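Long-range contacts in terminal oxygenase component of carbazole (PDB 7BUG), which catalyses, as the terminal oxygenase of carbazole 1,9a-dioxygenase, the dioxygenation of carbazole at its angular C-9a and adjacent C-1 positions: residues C64-C69 and K120-P125; E51-N56 and V133-G138; V227-G232 and N260-W265; G178-H183 and E360-W365; D157-G162 and K302-D307. All blocks are in the same frame, centred on the assembly; numbering follows the deposited sequence. Where two conformers were deposited one is given.

Interaction 1: residues C64-C69 and K120-P125; sequences CLKDRC and KLKTYP. With FES (Fe2/s2 (inorganic) cluster), chain D.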
# COMPACT_ATOMS: atom_id res chain seq x y z
N CYS A 64 32.52 -3.30 2.47
CA CYS A 64 31.12 -2.96 2.14
C CYS A 64 30.98 -2.86 0.62
O CYS A 64 31.68 -2.02 0.02
CB CYS A 64 30.74 -1.66 2.84
SG CYS A 64 29.05 -1.16 2.45
N LEU A 65 30.07 -3.65 0.05
CA LEU A 65 29.70 -3.66 -1.39
C LEU A 65 28.24 -3.29 -1.49
O LEU A 65 27.46 -3.65 -0.60
CB LEU A 65 29.85 -5.06 -1.98
CG LEU A 65 31.20 -5.48 -2.47
CD1 LEU A 65 31.15 -6.96 -2.80
CD2 LEU A 65 31.60 -4.67 -3.70
N LYS A 66 27.89 -2.58 -2.53
CA LYS A 66 26.44 -2.38 -2.80
C LYS A 66 25.82 -3.76 -3.04
O LYS A 66 26.30 -4.52 -3.86
CB LYS A 66 26.22 -1.39 -3.93
CG LYS A 66 24.74 -1.25 -4.28
CD LYS A 66 24.56 -0.00 -5.14
CE LYS A 66 24.72 1.27 -4.35
NZ LYS A 66 24.14 2.42 -5.06
N ASP A 67 24.69 -4.01 -2.41
CA ASP A 67 23.96 -5.28 -2.56
C ASP A 67 23.03 -5.19 -3.77
O ASP A 67 21.80 -5.18 -3.62
CB ASP A 67 23.22 -5.57 -1.27
CG ASP A 67 22.54 -6.94 -1.22
OD1 ASP A 67 22.89 -7.84 -2.02
OD2 ASP A 67 21.72 -7.11 -0.29
N ARG A 68 23.60 -5.05 -4.96
CA ARG A 68 22.81 -4.87 -6.22
C ARG A 68 23.75 -5.27 -7.34
O ARG A 68 24.70 -4.50 -7.64
CB ARG A 68 22.27 -3.47 -6.42
CG ARG A 68 21.34 -3.40 -7.62
CD ARG A 68 20.66 -2.06 -7.85
NE ARG A 68 21.72 -1.14 -8.12
CZ ARG A 68 21.68 0.18 -7.92
NH1 ARG A 68 20.57 0.77 -7.53
NH2 ARG A 68 22.75 0.89 -8.12
N CYS A 69 23.56 -6.46 -7.91
CA CYS A 69 24.40 -6.94 -9.02
C CYS A 69 24.37 -5.92 -10.19
O CYS A 69 23.30 -5.42 -10.53
CB CYS A 69 23.98 -8.32 -9.45
SG CYS A 69 25.14 -9.04 -10.63
N LYS A 120 32.94 -2.25 -12.22
CA LYS A 120 33.18 -2.13 -10.76
C LYS A 120 31.83 -1.95 -10.05
O LYS A 120 31.14 -1.03 -10.44
CB LYS A 120 34.10 -0.94 -10.55
CG LYS A 120 34.57 -0.72 -9.13
CD LYS A 120 35.39 0.54 -8.98
CE LYS A 120 36.49 0.67 -10.00
NZ LYS A 120 37.44 1.76 -9.65
N LEU A 121 31.54 -2.73 -9.04
CA LEU A 121 30.41 -2.54 -8.15
C LEU A 121 30.80 -1.50 -7.12
O LEU A 121 31.94 -1.50 -6.60
CB LEU A 121 30.13 -3.92 -7.52
CG LEU A 121 28.97 -4.07 -6.57
CD1 LEU A 121 27.68 -3.54 -7.15
CD2 LEU A 121 28.82 -5.55 -6.21
N LYS A 122 29.88 -0.62 -6.77
CA LYS A 122 30.14 0.43 -5.77
C LYS A 122 30.55 -0.17 -4.44
O LYS A 122 29.95 -1.21 -4.01
CB LYS A 122 28.88 1.29 -5.63
CG LYS A 122 29.03 2.42 -4.65
CD LYS A 122 29.94 3.51 -5.16
CE LYS A 122 29.70 4.85 -4.50
NZ LYS A 122 30.76 5.82 -4.87
N THR A 123 31.60 0.38 -3.85
CA THR A 123 32.03 0.03 -2.49
C THR A 123 31.91 1.30 -1.68
O THR A 123 31.88 2.45 -2.24
CB THR A 123 33.46 -0.53 -2.45
OG1 THR A 123 34.31 0.53 -2.90
CG2 THR A 123 33.60 -1.78 -3.28
N TYR A 124 31.81 1.11 -0.38
CA TYR A 124 31.82 2.18 0.61
C TYR A 124 32.88 1.86 1.64
O TYR A 124 33.00 0.71 2.09
CB TYR A 124 30.44 2.41 1.24
CG TYR A 124 29.48 2.99 0.25
CD1 TYR A 124 29.61 4.29 -0.23
CD2 TYR A 124 28.39 2.26 -0.19
CE1 TYR A 124 28.69 4.83 -1.13
CE2 TYR A 124 27.48 2.77 -1.10
CZ TYR A 124 27.63 4.06 -1.57
OH TYR A 124 26.71 4.57 -2.41
N PRO A 125 33.59 2.90 2.12
CA PRO A 125 34.50 2.72 3.25
C PRO A 125 33.78 2.24 4.51
O PRO A 125 32.64 2.66 4.76
CB PRO A 125 35.12 4.11 3.48
CG PRO A 125 34.91 4.85 2.17
CD PRO A 125 33.63 4.27 1.59
FE1 FES D . 24.05 -11.13 -10.92
FE2 FES D . 23.33 -11.87 -13.42
S1 FES D . 25.25 -12.32 -12.35
S2 FES D . 22.10 -10.71 -11.95
O HOH W 1 34.63 -1.43 1.80
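The backbones of L65 and T123 face each other as an antiparallel non-hydrogen-bonded pair with CA atoms 4.5 Å apart, and beside them K66 N donates to K122 O over 2.9 Å at a nearly straight 170°. At the other end a water joins the strands, accepting from C64 N and donating to Y124 O. On the face carrying L65 and T123 the two side chains cross obliquely, L65 CD2 lying 3.5 Å from T123 CG2. L121 continues this patch: its CG, anti to the backbone N (chi1 -178°), is set close to K66 O and L65 CD2. Its CD2 rests 3.8 Å from L65 CD2, while its CD1 comes to 3.2 Å from R68 O. An alanine here, lacking CG and both methyls, would probably open a gap beside K66 O and R68 O and leave L65 CD2 with less to pack on. On the opposite face C64 SG sits at the edge of the Y124 ring, near its plane. The amino group of K66 and the hydroxyl of Y124 both find E51 outside the two segments. D67 centres an inverse gamma turn, and two residues on C69 SG binds iron FE1 at 2.4 Å, a role shared by C90 SG. C69 and H71 form the Cys-X-His pair which, with the Cys-X-X-His pair C90 and H93, marks the Rieske [2Fe-2S] domain.

Interaction 2: residues E51-N56 and V133-G138; sequences ENLLVN and VFIYLG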
# COMPACT_ATOMS: atom_id res chain seq x y z
N GLU A 51 19.91 2.75 0.24
CA GLU A 51 20.72 1.83 -0.57
C GLU A 51 20.94 0.51 0.20
O GLU A 51 21.35 0.51 1.40
CB GLU A 51 22.13 2.40 -0.81
CG GLU A 51 22.13 3.78 -1.45
CD GLU A 51 23.46 4.30 -1.95
OE1 GLU A 51 24.36 3.48 -2.15
OE2 GLU A 51 23.56 5.51 -2.20
N ASN A 52 20.74 -0.59 -0.52
CA ASN A 52 20.97 -1.94 0.07
C ASN A 52 22.47 -2.21 -0.01
O ASN A 52 23.04 -2.11 -1.12
CB ASN A 52 20.24 -3.08 -0.66
CG ASN A 52 18.73 -2.98 -0.47
OD1 ASN A 52 18.27 -2.84 0.66
ND2 ASN A 52 18.00 -2.99 -1.56
N LEU A 53 23.07 -2.55 1.12
CA LEU A 53 24.50 -2.81 1.23
C LEU A 53 24.76 -4.19 1.83
O LEU A 53 23.93 -4.73 2.63
CB LEU A 53 25.13 -1.77 2.16
CG LEU A 53 24.90 -0.30 1.80
CD1 LEU A 53 25.56 0.63 2.79
CD2 LEU A 53 25.31 0.01 0.38
N LEU A 54 25.93 -4.71 1.49
CA LEU A 54 26.44 -5.95 2.09
C LEU A 54 27.72 -5.61 2.83
O LEU A 54 28.56 -4.86 2.28
CB LEU A 54 26.80 -6.97 1.02
CG LEU A 54 25.78 -8.02 0.68
CD1 LEU A 54 26.38 -8.92 -0.38
CD2 LEU A 54 25.37 -8.85 1.91
N VAL A 55 27.84 -6.10 4.04
CA VAL A 55 29.07 -5.94 4.85
C VAL A 55 29.60 -7.34 5.13
O VAL A 55 28.84 -8.22 5.52
CB VAL A 55 28.84 -5.15 6.14
CG1 VAL A 55 30.12 -5.01 6.91
CG2 VAL A 55 28.24 -3.79 5.85
N ASN A 56 30.91 -7.50 4.99
CA ASN A 56 31.57 -8.78 5.31
C ASN A 56 32.82 -8.53 6.16
O ASN A 56 33.36 -7.43 6.08
CB ASN A 56 31.98 -9.54 4.05
CG ASN A 56 32.19 -11.03 4.28
OD1 ASN A 56 31.89 -11.55 5.35
ND2 ASN A 56 32.66 -11.75 3.24
N VAL A 133 30.16 -0.33 14.07
CA VAL A 133 30.52 -0.40 12.64
C VAL A 133 29.98 0.85 11.95
O VAL A 133 28.74 0.99 11.91
CB VAL A 133 29.95 -1.67 11.99
CG1 VAL A 133 30.18 -1.72 10.48
CG2 VAL A 133 30.48 -2.92 12.67
N PHE A 134 30.88 1.64 11.36
CA PHE A 134 30.50 2.88 10.65
C PHE A 134 30.75 2.69 9.16
O PHE A 134 31.85 2.20 8.76
CB PHE A 134 31.36 4.03 11.16
CG PHE A 134 31.06 4.51 12.54
CD1 PHE A 134 31.63 3.94 13.67
CD2 PHE A 134 30.15 5.53 12.71
CE1 PHE A 134 31.28 4.40 14.94
CE2 PHE A 134 29.88 6.02 13.98
CZ PHE A 134 30.47 5.47 15.08
N ILE A 135 29.80 3.09 8.33
CA ILE A 135 29.94 3.11 6.86
C ILE A 135 29.96 4.56 6.41
O ILE A 135 29.12 5.32 6.89
CB ILE A 135 28.79 2.32 6.21
CG1 ILE A 135 28.85 0.86 6.64
CG2 ILE A 135 28.79 2.46 4.69
CD1 ILE A 135 27.71 0.03 6.17
N TYR A 136 30.90 4.90 5.55
CA TYR A 136 30.93 6.23 4.91
C TYR A 136 30.06 6.15 3.68
O TYR A 136 30.48 5.57 2.69
CB TYR A 136 32.36 6.62 4.56
CG TYR A 136 32.40 8.00 3.96
CD1 TYR A 136 32.18 9.11 4.75
CD2 TYR A 136 32.62 8.18 2.61
CE1 TYR A 136 32.23 10.38 4.21
CE2 TYR A 136 32.70 9.46 2.07
CZ TYR A 136 32.51 10.55 2.89
OH TYR A 136 32.60 11.80 2.32
N LEU A 137 28.80 6.58 3.79
CA LEU A 137 27.87 6.52 2.65
C LEU A 137 28.12 7.77 1.80
O LEU A 137 27.44 8.75 1.95
CB LEU A 137 26.43 6.39 3.12
CG LEU A 137 25.42 5.78 2.15
CD1 LEU A 137 25.28 6.56 0.85
CD2 LEU A 137 25.73 4.33 1.85
N GLY A 138 29.14 7.67 0.99
CA GLY A 138 29.60 8.80 0.17
C GLY A 138 30.63 8.37 -0.81
O GLY A 138 31.08 7.23 -0.81
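I135 meets strand 51-56 through the methyl at its end, without a hydrogen bond between the segments. A chi2 of 175° stretches CD1 away from the main chain, so that the side chain reaches toward V55 and L53 tip to tip. I135 CD1 lies 3.9 Å from V55 CG2, and the same methyl is 4.1 Å from L53 CD1. Two residues further on, L137 divides its branches between two partners. Its CD2 touches L53 CD1 at 3.8 Å. Its CD1 comes against the carboxylate of E51, 3.7 Å from E51 OE2, so a methyl covers part of a buried charged group. That group has its polar partners elsewhere: besides K66 and Y124, R26 forms a salt bridge with it and Q377 a hydrogen bond. The strand axes stay 10.6 Å apart with their directions at 135°, a separation spanned by side chains alone. In the sheet order, strands 61-66 and 123-129 lie between strands 51-58 and 132-137, so the contact reaches across the concave side of the curled antiparallel sheet of the Rieske half of the subunit. C64 and Y124 from those intervening strands pack against L53 and I135, and L48 of strand 44-48 touches both L53 and L137.

Interaction 3: residues V227-G232 and N260-W265; sequences VYDLIG and NDISIW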
# COMPACT_ATOMS: atom_id res chain seq x y z
N VAL A 227 25.35 21.76 17.56
CA VAL A 227 24.62 22.80 18.33
C VAL A 227 24.50 22.31 19.76
O VAL A 227 24.05 21.18 19.97
CB VAL A 227 23.23 23.13 17.74
CG1 VAL A 227 22.60 24.32 18.48
CG2 VAL A 227 23.30 23.42 16.27
N TYR A 228 24.85 23.15 20.73
CA TYR A 228 24.55 22.90 22.16
C TYR A 228 23.25 23.62 22.49
O TYR A 228 23.05 24.76 22.04
CB TYR A 228 25.67 23.41 23.08
CG TYR A 228 26.92 22.56 23.07
CD1 TYR A 228 27.86 22.68 22.07
CD2 TYR A 228 27.10 21.57 24.01
CE1 TYR A 228 29.00 21.88 22.05
CE2 TYR A 228 28.22 20.76 24.01
CZ TYR A 228 29.16 20.89 23.01
OH TYR A 228 30.24 20.05 23.01
N ASP A 229 22.43 22.92 23.28
CA ASP A 229 21.16 23.41 23.89
C ASP A 229 21.55 24.09 25.21
O ASP A 229 21.91 23.39 26.14
CB ASP A 229 20.18 22.25 24.09
CG ASP A 229 18.94 22.61 24.92
OD1 ASP A 229 18.74 23.82 25.16
OD2 ASP A 229 18.24 21.67 25.38
N LEU A 230 21.46 25.40 25.25
CA LEU A 230 21.81 26.20 26.44
C LEU A 230 20.54 26.72 27.12
O LEU A 230 20.69 27.69 27.89
CB LEU A 230 22.69 27.38 26.02
CG LEU A 230 23.96 27.01 25.28
CD1 LEU A 230 24.80 28.26 25.07
CD2 LEU A 230 24.74 25.94 26.01
N ILE A 231 19.38 26.10 26.91
CA ILE A 231 18.12 26.57 27.56
C ILE A 231 18.29 26.51 29.09
O ILE A 231 17.86 27.48 29.70
CB ILE A 231 16.89 25.79 27.06
CG1 ILE A 231 15.61 26.57 27.33
CG2 ILE A 231 16.83 24.40 27.68
CD1 ILE A 231 14.39 25.91 26.78
N GLY A 232 18.90 25.45 29.65
CA GLY A 232 19.13 25.30 31.11
C GLY A 232 20.13 26.30 31.69
O GLY A 232 20.22 26.40 32.93
N ASN A 260 23.47 18.18 31.87
CA ASN A 260 24.00 19.56 31.89
C ASN A 260 24.43 19.98 30.48
O ASN A 260 24.26 21.15 30.17
CB ASN A 260 25.24 19.69 32.78
CG ASN A 260 24.94 19.24 34.18
OD1 ASN A 260 24.75 18.05 34.41
ND2 ASN A 260 24.84 20.17 35.11
N ASP A 261 25.02 19.08 29.70
CA ASP A 261 25.50 19.39 28.32
C ASP A 261 24.72 18.51 27.33
O ASP A 261 24.79 17.28 27.47
CB ASP A 261 27.00 19.16 28.13
CG ASP A 261 27.87 19.96 29.08
OD1 ASP A 261 27.59 21.16 29.25
OD2 ASP A 261 28.84 19.38 29.62
N ILE A 262 23.98 19.14 26.45
CA ILE A 262 23.15 18.44 25.43
C ILE A 262 23.56 19.02 24.09
O ILE A 262 23.44 20.24 23.92
CB ILE A 262 21.65 18.64 25.64
CG1 ILE A 262 21.22 18.06 26.98
CG2 ILE A 262 20.89 18.00 24.47
CD1 ILE A 262 19.75 18.24 27.29
N SER A 263 23.97 18.19 23.15
CA SER A 263 24.38 18.72 21.84
C SER A 263 23.96 17.74 20.74
O SER A 263 23.87 16.52 21.01
CB SER A 263 25.88 18.98 21.80
OG SER A 263 26.60 17.85 22.23
N ILE A 264 23.67 18.31 19.59
CA ILE A 264 23.35 17.52 18.39
C ILE A 264 24.43 17.82 17.34
O ILE A 264 24.85 18.98 17.19
CB ILE A 264 21.93 17.81 17.88
CG1 ILE A 264 21.53 16.83 16.79
CG2 ILE A 264 21.82 19.28 17.42
CD1 ILE A 264 21.25 15.40 17.27
N TRP A 265 24.85 16.79 16.62
CA TRP A 265 25.98 16.89 15.65
C TRP A 265 25.53 16.32 14.32
O TRP A 265 24.87 15.26 14.32
CB TRP A 265 27.17 16.11 16.21
CG TRP A 265 27.58 16.61 17.56
CD1 TRP A 265 27.06 16.25 18.76
CD2 TRP A 265 28.50 17.69 17.82
NE1 TRP A 265 27.63 16.98 19.78
CE2 TRP A 265 28.51 17.88 19.22
CE3 TRP A 265 29.32 18.50 17.01
CZ2 TRP A 265 29.32 18.84 19.84
CZ3 TRP A 265 30.08 19.47 17.62
CH2 TRP A 265 30.08 19.63 19.01
O HOH W 2 24.14 22.04 26.63
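The Y228 ring lies face-on over S263, whose CB stands 3.7 Å from the ring centroid and 15° off its normal, a CH-pi contact. Against W265 the same ring is turned almost perpendicular, the planes at 89°, though the approach is oblique. The hydroxyl does the closer touching: Y228 OH lies in the indole plane at its edge, 3.5 Å from W265 CZ2. S263 links the two aromatics, for its OG, set between the backbone N and the carbonyl carbon (chi1 52°), accepts a 2.8 Å hydrogen bond from W265 NE1. An alanine in place of Y228 would probably leave S263 CB without its aromatic cover and the indole edge at CZ2 and CH2 without its neighbour. These residues belong to adjacent strands, 226-229 and 261-265, of the long antiparallel sheet in the Bet v 1-like catalytic domain. V227 and I264 exchange two backbone hydrogen bonds, and D229 N gives a third, 2.9 Å long, to I262 O. On the face away from Y228, V227 CB meets I264 CG2 at 4.1 Å. At D229 a water bridges the strands, donating to D229 O and accepting from I262 N. D229 OD1 accepts from I231 N at 2.9 Å, an Asx turn leading into helix 231-234.

Interaction 4: residues G178-H183 and E360-W365; sequences GFDPSH and EAIVAW. With FE2 (Fe (II) ion), chain E.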
# COMPACT_ATOMS: atom_id res chain seq x y z
N GLY A 178 15.00 13.99 19.91
CA GLY A 178 16.17 13.89 20.79
C GLY A 178 16.61 15.24 21.33
O GLY A 178 16.99 15.35 22.54
N PHE A 179 16.69 16.24 20.46
CA PHE A 179 17.31 17.54 20.79
C PHE A 179 16.28 18.54 21.33
O PHE A 179 16.63 19.63 21.70
CB PHE A 179 17.99 18.12 19.55
CG PHE A 179 18.91 19.25 19.86
CD1 PHE A 179 19.91 19.13 20.82
CD2 PHE A 179 18.83 20.43 19.15
CE1 PHE A 179 20.77 20.19 21.09
CE2 PHE A 179 19.69 21.48 19.41
CZ PHE A 179 20.67 21.35 20.37
N ASP A 180 15.03 18.12 21.46
CA ASP A 180 13.93 19.05 21.81
C ASP A 180 13.94 19.33 23.32
O ASP A 180 13.79 18.39 24.11
CB ASP A 180 12.68 18.32 21.37
CG ASP A 180 11.40 19.06 21.60
OD1 ASP A 180 11.37 19.92 22.53
OD2 ASP A 180 10.45 18.71 20.88
N PRO A 181 14.21 20.56 23.79
CA PRO A 181 14.34 20.76 25.23
C PRO A 181 13.05 20.50 26.02
O PRO A 181 13.08 20.07 27.17
CB PRO A 181 14.80 22.23 25.37
CG PRO A 181 15.25 22.65 23.97
CD PRO A 181 14.47 21.78 23.00
N SER A 182 11.89 20.77 25.42
CA SER A 182 10.59 20.66 26.16
C SER A 182 9.96 19.26 26.09
O SER A 182 9.01 18.97 26.87
CB SER A 182 9.66 21.69 25.70
OG SER A 182 10.14 22.95 26.11
N HIS A 183 10.47 18.34 25.26
CA HIS A 183 9.88 17.01 25.07
C HIS A 183 10.02 16.21 26.36
O HIS A 183 9.37 15.18 26.46
CB HIS A 183 10.49 16.25 23.86
CG HIS A 183 11.59 15.33 24.21
ND1 HIS A 183 12.88 15.78 24.37
CD2 HIS A 183 11.61 14.02 24.50
CE1 HIS A 183 13.64 14.77 24.72
NE2 HIS A 183 12.90 13.65 24.80
N GLU A 360 13.78 26.93 19.59
CA GLU A 360 15.01 27.63 19.11
C GLU A 360 16.12 26.60 18.93
O GLU A 360 16.87 26.70 17.95
CB GLU A 360 15.39 28.75 20.08
CG GLU A 360 16.64 29.50 19.70
CD GLU A 360 16.58 30.20 18.34
OE1 GLU A 360 15.47 30.50 17.87
OE2 GLU A 360 17.67 30.44 17.75
N ALA A 361 16.24 25.62 19.82
CA ALA A 361 17.27 24.56 19.71
C ALA A 361 17.06 23.77 18.41
O ALA A 361 18.02 23.57 17.62
CB ALA A 361 17.21 23.63 20.87
N ILE A 362 15.81 23.40 18.12
CA ILE A 362 15.48 22.64 16.90
C ILE A 362 15.79 23.46 15.64
O ILE A 362 16.38 22.89 14.69
CB ILE A 362 14.03 22.14 16.92
CG1 ILE A 362 13.93 21.06 18.02
CG2 ILE A 362 13.63 21.62 15.53
CD1 ILE A 362 12.52 20.72 18.44
N VAL A 363 15.40 24.74 15.61
CA VAL A 363 15.62 25.62 14.45
C VAL A 363 17.13 25.82 14.26
O VAL A 363 17.57 25.80 13.13
CB VAL A 363 14.84 26.93 14.62
CG1 VAL A 363 15.35 28.04 13.74
CG2 VAL A 363 13.36 26.66 14.36
N ALA A 364 17.90 25.93 15.32
CA ALA A 364 19.37 26.08 15.18
C ALA A 364 19.93 24.82 14.52
O ALA A 364 20.78 24.96 13.64
CB ALA A 364 19.99 26.33 16.52
N TRP A 365 19.48 23.64 14.95
CA TRP A 365 19.91 22.37 14.31
C TRP A 365 19.53 22.37 12.82
O TRP A 365 20.35 21.96 11.98
CB TRP A 365 19.33 21.15 15.05
CG TRP A 365 19.09 19.98 14.16
CD1 TRP A 365 17.88 19.52 13.76
CD2 TRP A 365 20.06 19.10 13.55
NE1 TRP A 365 18.00 18.47 12.91
CE2 TRP A 365 19.32 18.19 12.77
CE3 TRP A 365 21.46 19.01 13.58
CZ2 TRP A 365 19.91 17.15 12.07
CZ3 TRP A 365 22.04 17.97 12.89
CH2 TRP A 365 21.28 17.08 12.14
FE FE2 E . 13.47 11.77 25.07
O HOH W 3 15.16 11.97 25.71
O HOH W 4 14.77 12.07 23.33
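A361 supplies the centre of the apolar contact: its CB lies 3.6 Å from F179 CE2 and 3.8 Å from P181 CG, between the two side chains. I362 adds a methyl against a polar group, I362 CD1 lying 3.7 Å from D180 CG, against the carboxylate. A second kind of approach is edgewise. F179 CG is anti to the backbone N (chi1 -166°), and A361 O lies at the edge of the F179 ring, near its plane, 3.2 Å from F179 CE2; this oxygen is the acceptor of the helical bond from W365 N. No hydrogen bond joins the segments; the polar links run within 178-183 and lead to the metal. H183 ND1 donates to D180 O over 2.8 Å at 177°, in the ring plane and on a carbonyl lone pair, which fixes the turn of the imidazole. Its NE2 binds the iron(II) at 2.0 Å, with H187 and D333 as further protein ligands. D180 OD2 hydrogen-bonds H93 of the third subunit, a cluster ligand there, so D180 bridges the Rieske and mononuclear iron sites, consistent with the intersubunit electron route of this family. Thus the end of helix 171-179 lies against helix 360-372, with F179 also packed on V227 and D229 of strand 226-229 and on I262 and I264 of strand 261-265.

Interaction 5: residues D157-G162 and K302-D307; sequences DMEILG and KPCAND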
# COMPACT_ATOMS: atom_id res chain seq x y z
N ASP A 157 39.91 6.12 26.53
CA ASP A 157 39.44 5.40 27.75
C ASP A 157 37.91 5.28 27.77
O ASP A 157 37.37 4.60 28.64
CB ASP A 157 39.97 6.06 29.04
CG ASP A 157 39.41 7.43 29.36
OD1 ASP A 157 38.92 8.13 28.40
OD2 ASP A 157 39.44 7.81 30.57
N MET A 158 37.22 5.84 26.78
CA MET A 158 35.73 5.79 26.74
C MET A 158 35.27 4.40 26.30
O MET A 158 35.65 3.93 25.21
CB MET A 158 35.21 6.86 25.79
CG MET A 158 33.69 6.96 25.82
SD MET A 158 33.05 7.70 27.33
CE MET A 158 33.69 9.37 27.26
N GLU A 159 34.57 3.68 27.19
CA GLU A 159 33.98 2.36 26.88
C GLU A 159 32.54 2.61 26.42
O GLU A 159 31.78 3.35 27.12
CB GLU A 159 34.07 1.40 28.07
CG GLU A 159 35.50 0.95 28.33
CD GLU A 159 36.20 0.31 27.14
OE1 GLU A 159 35.59 -0.56 26.46
OE2 GLU A 159 37.40 0.65 26.91
N ILE A 160 32.25 2.06 25.26
CA ILE A 160 30.93 2.23 24.61
C ILE A 160 30.19 0.91 24.64
O ILE A 160 30.73 -0.13 24.24
CB ILE A 160 31.14 2.75 23.19
CG1 ILE A 160 31.71 4.18 23.16
CG2 ILE A 160 29.84 2.62 22.42
CD1 ILE A 160 30.90 5.25 23.84
N LEU A 161 28.94 0.97 25.06
CA LEU A 161 28.04 -0.19 25.04
C LEU A 161 26.71 0.32 24.47
O LEU A 161 26.36 1.47 24.73
CB LEU A 161 27.90 -0.73 26.46
CG LEU A 161 29.17 -1.39 27.02
CD1 LEU A 161 29.01 -1.61 28.53
CD2 LEU A 161 29.42 -2.68 26.30
N GLY A 162 25.96 -0.54 23.80
CA GLY A 162 24.74 0.02 23.19
C GLY A 162 23.68 -0.96 22.83
O GLY A 162 23.75 -2.18 23.12
N LYS A 302 31.32 5.29 29.24
CA LYS A 302 31.90 5.59 30.57
C LYS A 302 33.40 5.42 30.47
O LYS A 302 33.86 4.40 29.96
CB LYS A 302 31.36 4.58 31.58
CG LYS A 302 31.80 4.83 33.01
CD LYS A 302 31.17 3.84 33.97
CE LYS A 302 31.33 4.22 35.42
NZ LYS A 302 32.66 4.81 35.65
N PRO A 303 34.20 6.41 30.89
CA PRO A 303 35.64 6.18 31.02
C PRO A 303 35.92 4.99 31.94
O PRO A 303 35.39 4.91 33.06
CB PRO A 303 36.16 7.48 31.61
CG PRO A 303 35.11 8.52 31.24
CD PRO A 303 33.80 7.77 31.31
N CYS A 304 36.73 4.08 31.45
CA CYS A 304 37.18 2.86 32.17
C CYS A 304 38.69 2.73 31.95
O CYS A 304 39.14 2.77 30.77
CB CYS A 304 36.52 1.60 31.63
SG CYS A 304 34.73 1.56 31.91
N ALA A 305 39.44 2.62 33.04
CA ALA A 305 40.92 2.71 33.03
C ALA A 305 41.51 1.34 32.67
O ALA A 305 42.65 1.30 32.18
CB ALA A 305 41.39 3.20 34.36
N ASN A 306 40.80 0.25 32.93
CA ASN A 306 41.40 -1.10 32.77
C ASN A 306 40.28 -2.12 32.64
O ASN A 306 39.09 -1.70 32.75
CB ASN A 306 42.35 -1.41 33.93
CG ASN A 306 41.71 -1.15 35.28
OD1 ASN A 306 40.53 -1.45 35.47
ND2 ASN A 306 42.48 -0.59 36.21
N ASP A 307 40.65 -3.38 32.40
CA ASP A 307 39.70 -4.49 32.09
C ASP A 307 38.72 -4.64 33.26
O ASP A 307 37.59 -5.09 33.01
CB ASP A 307 40.39 -5.83 31.82
CG ASP A 307 41.11 -5.92 30.48
OD1 ASP A 307 40.72 -5.19 29.55
OD2 ASP A 307 42.06 -6.73 30.37
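D157 lies beside P303 and C304, and its side chain can be followed outward over them. Its CB stands 3.8 Å from C304 O. Chi1 of 68° places CG between the backbone N and the carbonyl carbon, the crowded position, and brings it to 4.0 Å from P303 CB. At the tip OD2 reaches the same proline carbon, P303 CB, at 3.5 Å. The backbone of D157 is held as well: its O accepts from C304 N over 2.9 Å at 168°, and P303 CA gives it a CA-H...O contact. One residue on, M158 is bent at chi2 and chi3, and its SD lies 3.5 Å from K302 N and 4.1 Å from P303 CD. E159 and K302 form the antiparallel hydrogen-bonded pair, each backbone N giving to the other's O. E159, on the same face as K302, also meets C304: E159 CG is 3.5 Å from C304 CB. After C304 the chain turns to N306, at the N-cap of helix 307-327; N306 OD1 accepts from E309 N. Pairing of the first strand, 158-167, with the last, 293-303, which then leads into a long helix, is the topology of the Bet v 1-like helix-grip fold.

The five contacts fall into the two halves of the subunit. Interactions 1 and 2, with centres 8 Å apart, share the antiparallel sheet of the Rieske half and touch directly, L65 O lying 2.8 Å from L54 N, a probable hydrogen bond. Interactions 3 and 4, 9 Å apart between centres, meet through F179 and P181 in the catalytic half, their centres about 37 and 36 Å from that of interaction 1. Interaction 5 shares the seven-stranded sheet with interaction 3, its centre 23 Å away. Along the chain, interaction 1 falls within the span of interaction 2 and interaction 3 within those of interactions 4 and 5, which interleave. Cluster and iron(II) are thus far apart within one chain, consistent with electron transfer between neighbouring subunits of the trimer.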